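Long-range contacts in formimidoylglutamase (Bacillus subtilis, PDB 3M1R), which catalyses the manganese-dependent hydrolysis of N-formimidoyl-L-glutamate to L-glutamate and formamide, a step of histidine degradation: residues D[40-45]-D[122-127]; D[150-155]-D[187-192]; D[244-249]-D[289-294]. All coordinates share one frame; numbering follows the deposited sequence.

Contact 1: D[40-45]-D[122-127]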
ATOM      1  N   PRO D  40      -0.385   4.811 -38.185  1.00 44.76           N
ATOM      2  CA  PRO D  40      -0.520   4.997 -36.734  1.00 41.93           C
ATOM      3  C   PRO D  40       0.659   5.758 -36.145  1.00 44.86           C
ATOM      4  O   PRO D  40       1.807   5.556 -36.556  1.00 47.98           O
ATOM      5  CB  PRO D  40      -0.521   3.569 -36.194  1.00 45.04           C
ATOM      6  CG  PRO D  40      -0.877   2.705 -37.367  1.00 48.53           C
ATOM      7  CD  PRO D  40      -0.340   3.395 -38.572  1.00 49.15           C
ATOM      8  N   ALA D  41       0.363   6.643 -35.200  1.00 39.35           N
ATOM      9  CA  ALA D  41       1.391   7.325 -34.425  1.00 38.99           C
ATOM     10  C   ALA D  41       0.782   7.738 -33.089  1.00 38.50           C
ATOM     11  O   ALA D  41      -0.369   8.196 -33.045  1.00 41.73           O
ATOM     12  CB  ALA D  41       1.915   8.528 -35.173  1.00 35.47           C
ATOM     13  N   LEU D  42       1.543   7.557 -32.010  1.00 36.69           N
ATOM     14  CA  LEU D  42       1.070   7.852 -30.644  1.00 38.42           C
ATOM     15  C   LEU D  42       1.080   9.334 -30.295  1.00 38.59           C
ATOM     16  O   LEU D  42       2.004  10.067 -30.674  1.00 39.92           O
ATOM     17  CB  LEU D  42       1.932   7.127 -29.612  1.00 38.86           C
ATOM     18  CG  LEU D  42       2.063   5.611 -29.739  1.00 45.59           C
ATOM     19  CD1 LEU D  42       3.355   5.153 -29.082  1.00 46.97           C
ATOM     20  CD2 LEU D  42       0.866   4.917 -29.112  1.00 46.98           C
ATOM     21  N   ILE D  43       0.058   9.763 -29.556  1.00 37.66           N
ATOM     22  CA  ILE D  43       0.026  11.110 -28.988  1.00 39.68           C
ATOM     23  C   ILE D  43      -0.628  11.094 -27.596  1.00 41.91           C
ATOM     24  O   ILE D  43      -1.669  10.471 -27.396  1.00 40.14           O
ATOM     25  CB  ILE D  43      -0.685  12.118 -29.933  1.00 37.61           C
ATOM     26  CG1 ILE D  43      -0.452  13.558 -29.471  1.00 38.52           C
ATOM     27  CG2 ILE D  43      -2.170  11.833 -30.035  1.00 34.56           C
ATOM     28  CD1 ILE D  43      -1.007  14.563 -30.434  1.00 44.14           C
ATOM     29  N   GLY D  44       0.010  11.755 -26.632  1.00 41.61           N
ATOM     30  CA  GLY D  44      -0.496  11.818 -25.265  1.00 39.89           C
ATOM     31  C   GLY D  44      -1.312  13.074 -24.994  1.00 42.93           C
ATOM     32  O   GLY D  44      -1.024  14.153 -25.542  1.00 43.37           O
ATOM     33  N   VAL D  45      -2.345  12.930 -24.171  1.00 42.52           N
ATOM     34  CA  VAL D  45      -3.202  14.053 -23.764  1.00 37.42           C
ATOM     35  C   VAL D  45      -3.440  13.948 -22.256  1.00 39.59           C
ATOM     36  O   VAL D  45      -4.461  13.421 -21.821  1.00 41.43           O
ATOM     37  CB  VAL D  45      -4.565  14.019 -24.475  1.00 38.85           C
ATOM     38  CG1 VAL D  45      -5.426  15.246 -24.088  1.00 41.92           C
ATOM     39  CG2 VAL D  45      -4.392  13.925 -25.984  1.00 33.62           C
ATOM     40  N   VAL D 122      -3.046   8.271 -38.458  1.00 46.15           N
ATOM     41  CA  VAL D 122      -4.142   7.652 -37.728  1.00 45.22           C
ATOM     42  C   VAL D 122      -3.783   7.712 -36.255  1.00 44.00           C
ATOM     43  O   VAL D 122      -2.933   6.964 -35.796  1.00 47.68           O
ATOM     44  CB  VAL D 122      -4.325   6.188 -38.133  1.00 47.29           C
ATOM     45  CG1 VAL D 122      -5.450   5.550 -37.317  1.00 43.09           C
ATOM     46  CG2 VAL D 122      -4.594   6.089 -39.627  1.00 40.95           C
ATOM     47  N   PRO D 123      -4.414   8.630 -35.514  1.00 43.61           N
ATOM     48  CA  PRO D 123      -4.073   8.855 -34.107  1.00 38.01           C
ATOM     49  C   PRO D 123      -4.280   7.650 -33.177  1.00 42.29           C
ATOM     50  O   PRO D 123      -5.308   6.986 -33.229  1.00 46.74           O
ATOM     51  CB  PRO D 123      -5.003  10.002 -33.703  1.00 38.31           C
ATOM     52  CG  PRO D 123      -5.245  10.748 -34.980  1.00 40.30           C
ATOM     53  CD  PRO D 123      -5.312   9.676 -36.043  1.00 39.66           C
ATOM     54  N   LEU D 124      -3.274   7.381 -32.348  1.00 36.26           N
ATOM     55  CA  LEU D 124      -3.411   6.502 -31.200  1.00 38.61           C
ATOM     56  C   LEU D 124      -3.316   7.429 -30.010  1.00 43.67           C
ATOM     57  O   LEU D 124      -2.222   7.783 -29.579  1.00 46.18           O
ATOM     58  CB  LEU D 124      -2.299   5.446 -31.153  1.00 40.06           C
ATOM     59  CG  LEU D 124      -2.527   4.177 -31.997  1.00 45.13           C
ATOM     60  CD1 LEU D 124      -2.959   4.530 -33.400  1.00 42.61           C
ATOM     61  CD2 LEU D 124      -1.295   3.294 -32.033  1.00 48.17           C
ATOM     62  N   ILE D 125      -4.472   7.854 -29.510  1.00 41.15           N
ATOM     63  CA  ILE D 125      -4.525   8.856 -28.451  1.00 37.21           C
ATOM     64  C   ILE D 125      -4.536   8.252 -27.051  1.00 32.59           C
ATOM     65  O   ILE D 125      -5.404   7.445 -26.695  1.00 35.75           O
ATOM     66  CB  ILE D 125      -5.755   9.781 -28.608  1.00 31.15           C
ATOM     67  CG1 ILE D 125      -5.914  10.201 -30.066  1.00 33.86           C
ATOM     68  CG2 ILE D 125      -5.631  10.990 -27.685  1.00 25.58           C
ATOM     69  CD1 ILE D 125      -7.238  10.906 -30.380  1.00 37.28           C
ATOM     70  N   LEU D 126      -3.567   8.657 -26.248  1.00 30.28           N
ATOM     71  CA  LEU D 126      -3.521   8.254 -24.832  1.00 27.28           C
ATOM     72  C   LEU D 126      -4.051   9.359 -23.910  1.00 30.36           C
ATOM     73  O   LEU D 126      -3.387  10.373 -23.693  1.00 32.42           O
ATOM     74  CB  LEU D 126      -2.085   7.879 -24.438  1.00 30.59           C
ATOM     75  CG  LEU D 126      -1.508   6.499 -24.831  1.00 40.45           C
ATOM     76  CD1 LEU D 126      -2.206   5.890 -26.030  1.00 40.89           C
ATOM     77  CD2 LEU D 126       0.014   6.533 -25.040  1.00 33.83           C
ATOM     78  N   GLY D 127      -5.247   9.162 -23.361  1.00 34.68           N
ATOM     79  CA  GLY D 127      -5.749  10.058 -22.327  1.00 37.84           C
ATOM     80  C   GLY D 127      -5.001   9.827 -21.020  1.00 33.90           C
ATOM     81  O   GLY D 127      -4.221   8.877 -20.916  1.00 31.22           O
TER
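Leu124 lies on the same face of the sheet as Pro40 and Leu42 and touches both. Its CG is anti to the carbonyl carbon (chi1 -84°); CD1 meets Pro40 CB at 3.8 Å, while Leu124 CB, together with the other methyl CD2, faces Leu42 CD2, with CB 3.8 Å from that methyl. A single branch of Leu42 therefore carries its share of the contact, and the two leucines cross obliquely. On the face of Ile43, Val45 and Ile125 the packing differs. Ile43 and Ile125 run side by side and point the same way, Ile43 CG2 against Ile125 CG1, whereas Val45 CG2 meets the branch methyl Ile125 CG2 at 3.6 Å, the two side chains set at an angle. Strands 39-45 and 121-127 are neighbours in the parallel sheet of the alpha/beta arginase fold, which has helices on both faces: Leu42 and Leu126 reach helix 60-69, and Pro123 and Ile125 reach helix 100-117. The backbone ladder weakens toward Pro40. The bond from Ala41 N to Val122 O is weak at 3.4 Å, but Leu126 N donates to Ile43 O at 2.9 Å, and Val45 N reaches Leu126 O at 2.8 Å. Gly44 pairs with Leu126 on the leucine face without a side chain of its own.

Contact 2: D[150-155]-D[187-192]. With CA (calcium ion), chain B; CA (calcium ion), chain C.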
ATOM      1  N   ILE D 150     -17.573   4.861 -32.245  1.00 42.61           N
ATOM      2  CA  ILE D 150     -17.826   3.694 -31.424  1.00 43.51           C
ATOM      3  C   ILE D 150     -17.265   3.973 -30.032  1.00 44.51           C
ATOM      4  O   ILE D 150     -16.046   4.036 -29.840  1.00 42.69           O
ATOM      5  CB  ILE D 150     -17.217   2.433 -32.032  1.00 46.64           C
ATOM      6  CG1 ILE D 150     -17.922   2.120 -33.359  1.00 45.74           C
ATOM      7  CG2 ILE D 150     -17.341   1.252 -31.073  1.00 45.71           C
ATOM      8  CD1 ILE D 150     -17.218   1.097 -34.185  1.00 50.81           C
ATOM      9  N   GLN D 151     -18.179   4.165 -29.082  1.00 37.39           N
ATOM     10  CA  GLN D 151     -17.851   4.545 -27.707  1.00 37.27           C
ATOM     11  C   GLN D 151     -18.008   3.329 -26.789  1.00 35.07           C
ATOM     12  O   GLN D 151     -19.127   2.868 -26.555  1.00 33.96           O
ATOM     13  CB  GLN D 151     -18.780   5.690 -27.267  1.00 40.98           C
ATOM     14  CG  GLN D 151     -18.724   6.091 -25.784  1.00 45.14           C
ATOM     15  CD  GLN D 151     -19.842   7.070 -25.388  1.00 46.87           C
ATOM     16  OE1 GLN D 151     -20.670   7.467 -26.216  1.00 46.28           O
ATOM     17  NE2 GLN D 151     -19.873   7.447 -24.118  1.00 52.27           N
ATOM     18  N   PHE D 152     -16.888   2.780 -26.312  1.00 31.61           N
ATOM     19  CA  PHE D 152     -16.939   1.737 -25.293  1.00 35.79           C
ATOM     20  C   PHE D 152     -17.067   2.424 -23.933  1.00 36.22           C
ATOM     21  O   PHE D 152     -16.192   3.199 -23.532  1.00 37.26           O
ATOM     22  CB  PHE D 152     -15.689   0.860 -25.332  1.00 36.11           C
ATOM     23  CG  PHE D 152     -15.644  -0.084 -26.506  1.00 33.27           C
ATOM     24  CD1 PHE D 152     -16.228  -1.335 -26.429  1.00 31.48           C
ATOM     25  CD2 PHE D 152     -15.018   0.284 -27.677  1.00 31.45           C
ATOM     26  CE1 PHE D 152     -16.183  -2.192 -27.500  1.00 37.37           C
ATOM     27  CE2 PHE D 152     -14.981  -0.570 -28.764  1.00 36.83           C
ATOM     28  CZ  PHE D 152     -15.553  -1.808 -28.673  1.00 37.07           C
ATOM     29  N   ASP D 153     -18.164   2.158 -23.236  1.00 35.87           N
ATOM     30  CA  ASP D 153     -18.468   2.904 -22.025  1.00 35.17           C
ATOM     31  C   ASP D 153     -19.561   2.269 -21.178  1.00 38.78           C
ATOM     32  O   ASP D 153     -20.554   1.750 -21.712  1.00 36.75           O
ATOM     33  CB  ASP D 153     -18.882   4.345 -22.390  1.00 35.47           C
ATOM     34  CG  ASP D 153     -18.405   5.343 -21.371  1.00 32.36           C
ATOM     35  OD1 ASP D 153     -18.549   5.019 -20.186  1.00 33.65           O
ATOM     36  OD2 ASP D 153     -17.884   6.420 -21.735  1.00 34.19           O
ATOM     37  N   ALA D 154     -19.376   2.307 -19.854  1.00 29.22           N
ATOM     38  CA  ALA D 154     -20.463   1.996 -18.936  1.00 30.89           C
ATOM     39  C   ALA D 154     -21.474   3.143 -18.900  1.00 37.57           C
ATOM     40  O   ALA D 154     -22.605   2.936 -18.484  1.00 37.04           O
ATOM     41  CB  ALA D 154     -19.926   1.738 -17.486  1.00 31.82           C
ATOM     42  N   HIS D 155     -21.055   4.348 -19.300  1.00 38.44           N
ATOM     43  CA  HIS D 155     -21.877   5.555 -19.127  1.00 36.49           C
ATOM     44  C   HIS D 155     -22.145   6.279 -20.432  1.00 38.65           C
ATOM     45  O   HIS D 155     -21.308   6.270 -21.329  1.00 38.90           O
ATOM     46  CB  HIS D 155     -21.195   6.559 -18.196  1.00 33.10           C
ATOM     47  CG  HIS D 155     -20.540   5.936 -17.009  1.00 41.84           C
ATOM     48  ND1 HIS D 155     -19.284   5.368 -17.074  1.00 45.72           N
ATOM     49  CD2 HIS D 155     -20.964   5.768 -15.740  1.00 34.60           C
ATOM     50  CE1 HIS D 155     -18.951   4.906 -15.886  1.00 39.29           C
ATOM     51  NE2 HIS D 155     -19.953   5.122 -15.057  1.00 41.15           N
ATOM     52  N   ILE D 187     -22.373   4.775 -31.642  1.00 42.39           N
ATOM     53  CA  ILE D 187     -22.674   3.463 -31.081  1.00 42.72           C
ATOM     54  C   ILE D 187     -22.050   3.328 -29.682  1.00 45.74           C
ATOM     55  O   ILE D 187     -20.821   3.278 -29.533  1.00 44.67           O
ATOM     56  CB  ILE D 187     -22.162   2.343 -32.002  1.00 43.01           C
ATOM     57  CG1 ILE D 187     -22.854   2.428 -33.353  1.00 47.79           C
ATOM     58  CG2 ILE D 187     -22.426   0.991 -31.408  1.00 41.17           C
ATOM     59  CD1 ILE D 187     -22.147   1.645 -34.389  1.00 54.40           C
ATOM     60  N   GLN D 188     -22.900   3.278 -28.656  1.00 42.66           N
ATOM     61  CA  GLN D 188     -22.421   3.139 -27.283  1.00 42.42           C
ATOM     62  C   GLN D 188     -22.476   1.682 -26.901  1.00 43.64           C
ATOM     63  O   GLN D 188     -23.540   1.073 -26.938  1.00 48.03           O
ATOM     64  CB  GLN D 188     -23.260   3.970 -26.306  1.00 40.31           C
ATOM     65  CG  GLN D 188     -23.311   5.452 -26.638  1.00 40.13           C
ATOM     66  CD  GLN D 188     -23.988   6.274 -25.541  1.00 45.56           C
ATOM     67  OE1 GLN D 188     -25.051   5.905 -25.030  1.00 47.63           O
ATOM     68  NE2 GLN D 188     -23.382   7.405 -25.194  1.00 41.03           N
ATOM     69  N   LEU D 189     -21.328   1.126 -26.526  1.00 34.39           N
ATOM     70  CA  LEU D 189     -21.235  -0.295 -26.227  1.00 38.43           C
ATOM     71  C   LEU D 189     -20.853  -0.473 -24.771  1.00 37.87           C
ATOM     72  O   LEU D 189     -19.840   0.069 -24.326  1.00 40.11           O
ATOM     73  CB  LEU D 189     -20.189  -0.968 -27.139  1.00 40.62           C
ATOM     74  CG  LEU D 189     -20.435  -0.958 -28.654  1.00 42.46           C
ATOM     75  CD1 LEU D 189     -19.168  -1.338 -29.416  1.00 44.20           C
ATOM     76  CD2 LEU D 189     -21.579  -1.899 -29.036  1.00 37.47           C
ATOM     77  N   GLY D 190     -21.665  -1.223 -24.031  1.00 39.14           N
ATOM     78  CA  GLY D 190     -21.360  -1.561 -22.646  1.00 33.34           C
ATOM     79  C   GLY D 190     -22.101  -0.760 -21.597  1.00 41.63           C
ATOM     80  O   GLY D 190     -21.755  -0.833 -20.408  1.00 36.15           O
ATOM     81  N   ILE D 191     -23.120  -0.001 -22.020  1.00 43.03           N
ATOM     82  CA  ILE D 191     -23.877   0.853 -21.083  1.00 37.19           C
ATOM     83  C   ILE D 191     -24.401  -0.025 -19.947  1.00 37.18           C
ATOM     84  O   ILE D 191     -25.073  -1.026 -20.178  1.00 43.36           O
ATOM     85  CB  ILE D 191     -25.047   1.594 -21.776  1.00 41.07           C
ATOM     86  CG1 ILE D 191     -24.525   2.577 -22.839  1.00 37.46           C
ATOM     87  CG2 ILE D 191     -25.896   2.311 -20.757  1.00 39.11           C
ATOM     88  CD1 ILE D 191     -23.518   3.587 -22.299  1.00 32.77           C
ATOM     89  N   ARG D 192     -24.086   0.340 -18.714  1.00 39.30           N
ATOM     90  CA  ARG D 192     -24.212  -0.609 -17.616  1.00 39.60           C
ATOM     91  C   ARG D 192     -25.361  -0.255 -16.679  1.00 40.14           C
ATOM     92  O   ARG D 192     -25.562   0.907 -16.354  1.00 38.83           O
ATOM     93  CB  ARG D 192     -22.878  -0.699 -16.853  1.00 31.43           C
ATOM     94  CG  ARG D 192     -22.752  -1.920 -15.952  1.00 29.06           C
ATOM     95  CD  ARG D 192     -21.523  -1.799 -15.068  1.00 28.43           C
ATOM     96  NE  ARG D 192     -20.295  -1.806 -15.864  1.00 31.05           N
ATOM     97  CZ  ARG D 192     -19.074  -1.706 -15.349  1.00 38.67           C
ATOM     98  NH1 ARG D 192     -18.918  -1.591 -14.033  1.00 33.69           N
ATOM     99  NH2 ARG D 192     -18.006  -1.732 -16.144  1.00 35.39           N
TER
HETATM  100 CA    CA B 321     -17.301   5.731 -18.308  1.00 37.99          CA
HETATM  101 CA    CA C 322     -17.493   7.871 -19.539  1.00 84.93          CA
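Gln151 and Gln188 are paired across two parallel strands and extend side by side, and the course of Gln151 leads from the sheet into the metal site. Its CB sits 3.9 Å from Ile187 O. CG is anti to the backbone N (chi1 172°), and the extended chain carries the amide out to where CD faces the Gln188 amide, whose plane is turned 77° from its own. At the tip, OE1 accepts from Gln188 NE2 at 2.9 Å; the donor stands above the carbonyl plane of Gln151. Gln151 NE2 has two acceptors, His156 O and Asp153 OD2, the latter at 3.3 Å and within the plane of the Gln151 amide. The first-shell carboxylate thus has a second-shell amide behind it, and that amide is steadied in turn by Gln188, whose OE1 takes a bond from His156 ND1. This is the beta-alpha-beta unit of strand 147-152, helix 171-178 and strand 186-191, with metal ligands set just beyond the end of the first strand. There Asp153 OD1 binds one calcium ion at 2.4 Å and OD2 the other, and His155 ND1 joins the first. OD1 also accepts from His155 N at 2.7 Å, an Asx turn that ties the two ligands together. On the sheet face lined by Ile150 and Phe152, Leu189 CD1 lies over the Phe152 ring, 4.0 Å from its centroid, in a CH-pi contact, and touches Ile150 CG2 at 3.6 Å. Past the strands, Arg192 N donates to Ala154 O, and Ala154 CB lies over one face of the Arg192 guanidinium.

Contact 3: D[244-249]-D[289-294]. With CA (calcium ion), chain B; CA (calcium ion), chain C.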
ATOM      1  N   VAL D 244     -12.260   4.311 -26.525  1.00 35.61           N
ATOM      2  CA  VAL D 244     -12.299   3.321 -25.466  1.00 33.96           C
ATOM      3  C   VAL D 244     -12.178   3.970 -24.094  1.00 31.44           C
ATOM      4  O   VAL D 244     -11.126   4.500 -23.732  1.00 36.08           O
ATOM      5  CB  VAL D 244     -11.188   2.287 -25.602  1.00 30.30           C
ATOM      6  CG1 VAL D 244     -11.315   1.278 -24.453  1.00 30.41           C
ATOM      7  CG2 VAL D 244     -11.290   1.600 -26.947  1.00 30.42           C
ATOM      8  N   ASP D 245     -13.272   3.934 -23.345  1.00 33.87           N
ATOM      9  CA  ASP D 245     -13.274   4.371 -21.961  1.00 31.15           C
ATOM     10  C   ASP D 245     -13.086   3.101 -21.154  1.00 31.14           C
ATOM     11  O   ASP D 245     -13.917   2.203 -21.180  1.00 36.04           O
ATOM     12  CB  ASP D 245     -14.597   5.046 -21.629  1.00 26.66           C
ATOM     13  CG  ASP D 245     -14.692   5.492 -20.172  1.00 32.98           C
ATOM     14  OD1 ASP D 245     -14.039   4.929 -19.276  1.00 31.84           O
ATOM     15  OD2 ASP D 245     -15.444   6.441 -19.936  1.00 44.32           O
HETATM   16  N   MSE D 246     -11.960   3.013 -20.467  1.00 29.54           N
HETATM   17  CA  MSE D 246     -11.561   1.753 -19.853  1.00 35.04           C
HETATM   18  C   MSE D 246     -12.520   1.315 -18.759  1.00 33.03           C
HETATM   19  O   MSE D 246     -12.528   0.149 -18.377  1.00 32.54           O
HETATM   20  CB  MSE D 246     -10.113   1.821 -19.334  1.00 29.04           C
HETATM   21  CG  MSE D 246      -9.063   1.908 -20.456  1.00 26.54           C
HETATM   22 SE   MSE D 246      -8.972   0.330 -21.650  0.88 38.94          SE
HETATM   23  CE  MSE D 246      -8.098  -0.880 -20.381  1.00 34.20           C
ATOM     24  N   ASP D 247     -13.362   2.226 -18.272  1.00 29.36           N
ATOM     25  CA  ASP D 247     -14.273   1.833 -17.203  1.00 27.71           C
ATOM     26  C   ASP D 247     -15.449   1.004 -17.710  1.00 28.67           C
ATOM     27  O   ASP D 247     -16.258   0.531 -16.918  1.00 32.93           O
ATOM     28  CB  ASP D 247     -14.709   3.012 -16.312  1.00 32.58           C
ATOM     29  CG  ASP D 247     -15.607   3.989 -17.028  1.00 42.35           C
ATOM     30  OD1 ASP D 247     -16.313   3.585 -17.998  1.00 37.08           O
ATOM     31  OD2 ASP D 247     -15.605   5.168 -16.603  1.00 39.98           O
ATOM     32  N   VAL D 248     -15.503   0.781 -19.019  1.00 28.38           N
ATOM     33  CA  VAL D 248     -16.412  -0.216 -19.583  1.00 29.84           C
ATOM     34  C   VAL D 248     -16.042  -1.612 -19.050  1.00 31.52           C
ATOM     35  O   VAL D 248     -16.872  -2.516 -18.996  1.00 30.26           O
ATOM     36  CB  VAL D 248     -16.341  -0.217 -21.129  1.00 27.04           C
ATOM     37  CG1 VAL D 248     -15.083  -0.961 -21.629  1.00 25.40           C
ATOM     38  CG2 VAL D 248     -17.588  -0.835 -21.725  1.00 27.44           C
ATOM     39  N   LEU D 249     -14.781  -1.774 -18.655  1.00 25.61           N
ATOM     40  CA  LEU D 249     -14.310  -3.051 -18.147  1.00 31.35           C
ATOM     41  C   LEU D 249     -14.764  -3.239 -16.720  1.00 33.51           C
ATOM     42  O   LEU D 249     -14.918  -2.278 -15.981  1.00 31.26           O
ATOM     43  CB  LEU D 249     -12.777  -3.138 -18.189  1.00 23.18           C
ATOM     44  CG  LEU D 249     -12.150  -3.190 -19.574  1.00 30.93           C
ATOM     45  CD1 LEU D 249     -10.666  -2.836 -19.502  1.00 30.96           C
ATOM     46  CD2 LEU D 249     -12.360  -4.572 -20.243  1.00 22.66           C
ATOM     47  N   VAL D 289      -9.304   6.382 -22.707  1.00 31.75           N
ATOM     48  CA  VAL D 289      -9.493   7.298 -21.603  1.00 36.29           C
ATOM     49  C   VAL D 289      -9.809   6.572 -20.306  1.00 34.99           C
ATOM     50  O   VAL D 289     -10.122   5.377 -20.296  1.00 33.13           O
ATOM     51  CB  VAL D 289     -10.617   8.338 -21.893  1.00 30.28           C
ATOM     52  CG1 VAL D 289     -10.213   9.259 -23.022  1.00 33.73           C
ATOM     53  CG2 VAL D 289     -11.942   7.636 -22.205  1.00 32.71           C
ATOM     54  N   GLU D 290      -9.675   7.328 -19.221  1.00 30.48           N
ATOM     55  CA  GLU D 290     -10.126   6.954 -17.890  1.00 31.15           C
ATOM     56  C   GLU D 290      -9.258   5.914 -17.192  1.00 32.97           C
ATOM     57  O   GLU D 290      -9.676   5.293 -16.223  1.00 34.20           O
ATOM     58  CB  GLU D 290     -11.620   6.590 -17.897  1.00 25.71           C
ATOM     59  CG  GLU D 290     -12.520   7.803 -18.192  1.00 32.50           C
ATOM     60  CD  GLU D 290     -12.523   8.883 -17.066  1.00 51.90           C
ATOM     61  OE1 GLU D 290     -12.340  10.086 -17.361  1.00 48.54           O
ATOM     62  OE2 GLU D 290     -12.732   8.539 -15.884  1.00 51.84           O
ATOM     63  N   VAL D 291      -8.024   5.758 -17.653  1.00 31.43           N
ATOM     64  CA  VAL D 291      -7.049   5.008 -16.873  1.00 29.94           C
ATOM     65  C   VAL D 291      -6.446   5.892 -15.777  1.00 28.04           C
ATOM     66  O   VAL D 291      -5.952   6.981 -16.055  1.00 32.47           O
ATOM     67  CB  VAL D 291      -5.942   4.449 -17.768  1.00 31.19           C
ATOM     68  CG1 VAL D 291      -4.852   3.770 -16.935  1.00 26.20           C
ATOM     69  CG2 VAL D 291      -6.547   3.483 -18.775  1.00 27.91           C
ATOM     70  N   ASP D 292      -6.471   5.424 -14.532  1.00 25.31           N
ATOM     71  CA  ASP D 292      -5.870   6.198 -13.449  1.00 25.88           C
ATOM     72  C   ASP D 292      -4.805   5.372 -12.709  1.00 24.65           C
ATOM     73  O   ASP D 292      -5.104   4.576 -11.825  1.00 31.18           O
ATOM     74  CB  ASP D 292      -6.952   6.729 -12.498  1.00 33.32           C
ATOM     75  CG  ASP D 292      -6.401   7.716 -11.444  1.00 36.94           C
ATOM     76  OD1 ASP D 292      -5.165   7.782 -11.256  1.00 37.82           O
ATOM     77  OD2 ASP D 292      -7.222   8.417 -10.800  1.00 30.14           O
ATOM     78  N   PRO D 293      -3.550   5.569 -13.079  1.00 27.44           N
ATOM     79  CA  PRO D 293      -2.443   4.832 -12.474  1.00 29.54           C
ATOM     80  C   PRO D 293      -2.391   4.954 -10.949  1.00 29.47           C
ATOM     81  O   PRO D 293      -1.924   4.005 -10.322  1.00 31.83           O
ATOM     82  CB  PRO D 293      -1.208   5.518 -13.065  1.00 31.12           C
ATOM     83  CG  PRO D 293      -1.692   6.205 -14.288  1.00 32.63           C
ATOM     84  CD  PRO D 293      -3.091   6.583 -14.046  1.00 28.81           C
ATOM     85  N   THR D 294      -2.819   6.081 -10.362  1.00 29.22           N
ATOM     86  CA  THR D 294      -2.744   6.251  -8.894  1.00 26.01           C
ATOM     87  C   THR D 294      -3.800   5.408  -8.193  1.00 32.29           C
ATOM     88  O   THR D 294      -3.759   5.225  -6.984  1.00 33.76           O
ATOM     89  CB  THR D 294      -2.937   7.725  -8.450  1.00 29.96           C
ATOM     90  OG1 THR D 294      -4.280   8.156  -8.748  1.00 35.13           O
ATOM     91  CG2 THR D 294      -1.974   8.615  -9.165  1.00 27.05           C
TER
HETATM   92 CA    CA B 321     -17.301   5.731 -18.308  1.00 37.99          CA
HETATM   93 CA    CA C 322     -17.493   7.871 -19.539  1.00 84.93          CA
HETATM   94  O   HOH W   1     -14.071   6.254 -14.611  1.00 32.15           O
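Val289 and Asp245 form a single parallel bridge, and the close packing gathers around it. Val289 N donates to Val244 O at 2.8 Å, and Met246 N, of a selenomethionine, donates to Val289 O at 3.0 Å. Val289 CG2 lies against Asp245 CA at 3.5 Å. Beside it, Met246 and Val291 lie alongside each other; Met246 CG meets Val291 CG2 at 3.4 Å, a notably close approach for two carbons, before the chain bends at chi2 and chi3 and takes the selenium away toward helix 300-318. The side facing the metals is more loosely joined. Here Glu290 crosses over Asp245, its aliphatic part passing the Asp245 carboxylate, and its chain bends at chi2 (-68°); the two carboxylates do not touch. Between Glu290 and Asp247 stands a water that donates to Asp247 OD2 at 2.7 Å and to Glu290 OE2 at 2.9 Å. The other oxygen, Glu290 OE1, accepts from Asn130 N, which links Glu290 to the backbone of a metal ligand. Asp245 OD2 bridges both calcium ions, while Asp247 grips one of them with both its oxygens, OD1 at 2.4 Å. Asn130, Asp153, His155 and Asp157 complete the protein ligands of the pair. The two calcium ions here probably mark the sites of the two manganese ions the enzyme uses, and an Asp-x-Asp pair at the C-terminal end of a sheet strand, holding such a two-metal cluster, is characteristic of the arginase family.

The three contacts follow one another along the chain and belong to the same parallel sheet, where they illustrate how an alpha/beta fold places its active site at the strand ends. Contact 1 joins strands 39-45 and 121-127, contact 3 lies at the ends of the neighbouring strands 283-289 and 239-245, and contact 2 joins 147-152 to 186-191. The centres of contacts 1 and 2 are about 21 Å apart, those of contacts 1 and 3 about 15 Å, without touching. The centres of contacts 2 and 3 are about 13 Å apart, and the two touch, Phe152 O being 3.0 Å from Asp245 N, a probable hydrogen bond. Both supply ligands to the same two calcium ions.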